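Hypoxanthine-guanine phosphoribosyltransferase (Thermus thermophilus, PDB 3ACD) probably catalyses the magnesium-dependent transfer of phosphoribosyl from its diphosphate donor to hypoxanthine or guanine in purine salvage, yielding IMP or GMP. Local coordinates at residues Val23-Ala31 with Phe51-Leu61. Residues are numbered along the deposited sequence; the frame is centred on the assembly and turned at random.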
loop_
_atom_site.group_PDB
_atom_site.type_symbol
_atom_site.label_atom_id
_atom_site.label_comp_id
_atom_site.label_asym_id
_atom_site.label_seq_id
_atom_site.Cartn_x
_atom_site.Cartn_y
_atom_site.Cartn_z
ATOM N N VAL A 23 11.444 -2.919 -10.139
ATOM C CA VAL A 23 11.195 -2.074 -8.979
ATOM C C VAL A 23 12.458 -1.945 -8.134
ATOM O O VAL A 23 12.769 -0.868 -7.630
ATOM C CB VAL A 23 10.029 -2.641 -8.135
ATOM C CG1 VAL A 23 9.880 -1.855 -6.833
ATOM C CG2 VAL A 23 8.741 -2.562 -8.938
ATOM N N GLU A 24 13.196 -3.042 -7.988
ATOM C CA GLU A 24 14.431 -3.001 -7.218
ATOM C C GLU A 24 15.432 -2.080 -7.906
ATOM O O GLU A 24 16.184 -1.364 -7.243
ATOM C CB GLU A 24 15.022 -4.403 -7.073
ATOM C CG GLU A 24 14.102 -5.369 -6.344
ATOM C CD GLU A 24 14.702 -6.751 -6.199
ATOM O OE1 GLU A 24 15.309 -7.243 -7.172
ATOM O OE2 GLU A 24 14.553 -7.350 -5.116
ATOM N N GLU A 25 15.435 -2.100 -9.235
ATOM C CA GLU A 25 16.335 -1.250 -10.009
ATOM C C GLU A 25 15.958 0.213 -9.788
ATOM O O GLU A 25 16.823 1.061 -9.570
ATOM C CB GLU A 25 16.249 -1.584 -11.505
ATOM C CG GLU A 25 16.545 -3.048 -11.840
ATOM C CD GLU A 25 16.566 -3.332 -13.338
ATOM O OE1 GLU A 25 15.738 -2.757 -14.075
ATOM O OE2 GLU A 25 17.407 -4.147 -13.778
ATOM N N LEU A 26 14.661 0.510 -9.843
ATOM C CA LEU A 26 14.192 1.877 -9.639
ATOM C C LEU A 26 14.536 2.360 -8.235
ATOM O O LEU A 26 14.971 3.498 -8.050
ATOM C CB LEU A 26 12.675 1.970 -9.865
ATOM C CG LEU A 26 12.175 1.783 -11.304
ATOM C CD1 LEU A 26 10.657 1.950 -11.355
ATOM C CD2 LEU A 26 12.845 2.805 -12.214
ATOM N N GLY A 27 14.339 1.493 -7.246
ATOM C CA GLY A 27 14.653 1.866 -5.881
ATOM C C GLY A 27 16.132 2.191 -5.748
ATOM O O GLY A 27 16.512 3.137 -5.060
ATOM N N GLY A 28 16.966 1.399 -6.411
ATOM C CA GLY A 28 18.399 1.627 -6.363
ATOM C C GLY A 28 18.771 2.960 -6.983
ATOM O O GLY A 28 19.617 3.682 -6.450
ATOM N N GLU A 29 18.143 3.290 -8.110
ATOM C CA GLU A 29 18.412 4.552 -8.790
ATOM C C GLU A 29 18.025 5.719 -7.891
ATOM O O GLU A 29 18.765 6.696 -7.766
ATOM C CB GLU A 29 17.620 4.657 -10.099
ATOM C CG GLU A 29 17.867 3.546 -11.105
ATOM C CD GLU A 29 17.241 3.840 -12.461
ATOM O OE1 GLU A 29 16.065 4.258 -12.501
ATOM O OE2 GLU A 29 17.923 3.648 -13.489
ATOM N N ILE A 30 16.854 5.620 -7.267
ATOM C CA ILE A 30 16.379 6.675 -6.384
ATOM C C ILE A 30 17.333 6.868 -5.208
ATOM O O ILE A 30 17.679 7.996 -4.860
ATOM C CB ILE A 30 14.955 6.355 -5.859
ATOM C CG1 ILE A 30 13.953 6.455 -7.013
ATOM C CG2 ILE A 30 14.573 7.314 -4.733
ATOM C CD1 ILE A 30 12.553 5.980 -6.682
ATOM N N ALA A 31 17.761 5.764 -4.606
ATOM C CA ALA A 31 18.671 5.821 -3.466
ATOM C C ALA A 31 19.962 6.541 -3.854
ATOM O O ALA A 31 20.494 7.344 -3.088
ATOM C CB ALA A 31 18.977 4.411 -2.975
ATOM N N PHE A 51 2.911 -0.948 -5.845
ATOM C CA PHE A 51 4.151 -0.442 -6.426
ATOM C C PHE A 51 4.877 0.334 -5.320
ATOM O O PHE A 51 6.085 0.186 -5.117
ATOM C CB PHE A 51 3.816 0.476 -7.606
ATOM C CG PHE A 51 5.000 1.210 -8.185
ATOM C CD1 PHE A 51 6.203 0.557 -8.426
ATOM C CD2 PHE A 51 4.883 2.549 -8.553
ATOM C CE1 PHE A 51 7.275 1.226 -9.030
ATOM C CE2 PHE A 51 5.946 3.227 -9.157
ATOM C CZ PHE A 51 7.145 2.560 -9.397
ATOM N N MET A 52 4.124 1.156 -4.595
ATOM C CA MET A 52 4.677 1.943 -3.493
ATOM C C MET A 52 5.290 1.032 -2.422
ATOM O O MET A 52 6.428 1.239 -1.989
ATOM C CB MET A 52 3.570 2.795 -2.863
ATOM C CG MET A 52 4.012 3.617 -1.661
ATOM S SD MET A 52 4.845 5.161 -2.097
ATOM C CE MET A 52 4.702 6.059 -0.525
ATOM N N ALA A 53 4.531 0.026 -1.992
ATOM C CA ALA A 53 5.006 -0.901 -0.965
ATOM C C ALA A 53 6.319 -1.578 -1.349
ATOM O O ALA A 53 7.225 -1.699 -0.524
ATOM C CB ALA A 53 3.939 -1.963 -0.678
ATOM N N ASP A 54 6.430 -2.017 -2.598
ATOM C CA ASP A 54 7.655 -2.679 -3.042
ATOM C C ASP A 54 8.794 -1.689 -3.272
ATOM O O ASP A 54 9.943 -1.960 -2.921
ATOM C CB ASP A 54 7.401 -3.470 -4.328
ATOM C CG ASP A 54 6.480 -4.654 -4.114
ATOM O OD1 ASP A 54 6.126 -4.932 -2.949
ATOM O OD2 ASP A 54 6.112 -5.309 -5.109
ATOM N N LEU A 55 8.468 -0.540 -3.854
ATOM C CA LEU A 55 9.465 0.485 -4.142
ATOM C C LEU A 55 10.167 1.038 -2.899
ATOM O O LEU A 55 11.397 1.113 -2.865
ATOM C CB LEU A 55 8.827 1.649 -4.918
ATOM C CG LEU A 55 9.774 2.787 -5.324
ATOM C CD1 LEU A 55 10.810 2.261 -6.302
ATOM C CD2 LEU A 55 8.991 3.931 -5.960
ATOM N N VAL A 56 9.405 1.428 -1.877
ATOM C CA VAL A 56 10.031 1.991 -0.686
ATOM C C VAL A 56 10.969 1.006 0.008
ATOM O O VAL A 56 11.996 1.405 0.557
ATOM C CB VAL A 56 8.980 2.532 0.328
ATOM C CG1 VAL A 56 8.147 3.626 -0.336
ATOM C CG2 VAL A 56 8.092 1.406 0.849
ATOM N N ARG A 57 10.635 -0.279 -0.042
ATOM C CA ARG A 57 11.477 -1.293 0.578
ATOM C C ARG A 57 12.774 -1.507 -0.197
ATOM O O ARG A 57 13.641 -2.269 0.234
ATOM C CB ARG A 57 10.715 -2.612 0.706
ATOM C CG ARG A 57 9.710 -2.604 1.852
ATOM C CD ARG A 57 8.967 -3.920 1.963
ATOM N NE ARG A 57 7.957 -4.082 0.918
ATOM C CZ ARG A 57 7.113 -5.107 0.865
ATOM N NH1 ARG A 57 7.170 -6.052 1.797
ATOM N NH2 ARG A 57 6.204 -5.186 -0.104
ATOM N N ALA A 58 12.900 -0.826 -1.336
ATOM C CA ALA A 58 14.106 -0.922 -2.159
ATOM C C ALA A 58 14.849 0.414 -2.161
ATOM O O ALA A 58 15.730 0.646 -2.988
ATOM C CB ALA A 58 13.745 -1.325 -3.584
ATOM N N ILE A 59 14.487 1.296 -1.233
ATOM C CA ILE A 59 15.134 2.598 -1.119
ATOM C C ILE A 59 15.721 2.751 0.284
ATOM O O ILE A 59 15.044 3.208 1.208
ATOM C CB ILE A 59 14.145 3.757 -1.355
ATOM C CG1 ILE A 59 13.527 3.649 -2.751
ATOM C CG2 ILE A 59 14.872 5.095 -1.217
ATOM C CD1 ILE A 59 12.426 4.661 -3.003
ATOM N N PRO A 60 16.990 2.357 0.461
ATOM C CA PRO A 60 17.638 2.466 1.770
ATOM C C PRO A 60 18.093 3.888 2.092
ATOM O O PRO A 60 19.287 4.193 2.074
ATOM C CB PRO A 60 18.799 1.479 1.659
ATOM C CG PRO A 60 19.176 1.583 0.224
ATOM C CD PRO A 60 17.835 1.601 -0.481
ATOM N N LEU A 61 17.119 4.745 2.384
ATOM C CA LEU A 61 17.348 6.143 2.737
ATOM C C LEU A 61 16.290 6.545 3.753
ATOM O O LEU A 61 15.240 5.909 3.843
ATOM C CB LEU A 61 17.180 7.053 1.516
ATOM C CG LEU A 61 18.209 7.067 0.389
ATOM C CD1 LEU A 61 17.701 7.966 -0.736
ATOM C CD2 LEU A 61 19.540 7.574 0.918
#
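L55 fits as a knob into the hole made by V23, L26, G27 and I30, and around it the packing of helix 23-31 on residues 51-61 illustrates how a glycine lets a helix approach a turn. The L55 side chain extends with CG opposite its own backbone N (chi1 -178°), which brings CD1 to 3.7 Å from the backbone N of G27, while I30 CD1 meets the same methyl at about a right angle between the side chains. The axes of 23-31 and 51-56 pass 9.0 Å apart at a crossing angle of -56°. V23 splits its branches: CG1 lies on the backbone of D54 and L55, 3.5 Å from L55 N, and CG2 reaches the edge of the F51 ring, near its plane, as does L26 CD1. At the end of the type I turn from V56 to I59, I59 CD1 rests 3.8 Å from I30 CG2 and I59 CG1 lies by G27 CA; an alanine in place of I59 would probably leave I30 short of an apolar partner and open a gap beside G27. A31 CB then meets P60 CD, and L61 CD1 approaches A31 CA at 3.6 Å.

No hydrogen bond joins the segments. A58 O faces G27 CA in a CA-H...O contact, 3.3 Å long, where a CB on G27 would collide with that carbonyl; the oxygens G27 O and A58 O are also close, without bonding. Along the second segment, R57 NH2 forms a salt bridge with D54 OD1, D54 OD2 is hydrogen-bonded to Y159 OH, and R57 of the second subunit pairs with that same OD2.

Both helices lie against the parallel sheet of this phosphoribosyltransferase fold: I59 touches L41 of strand 40-45, I30 touches I99 and F51 touches V101, both of strand 97-102, and L26 packs on Y146 of strand 146-150.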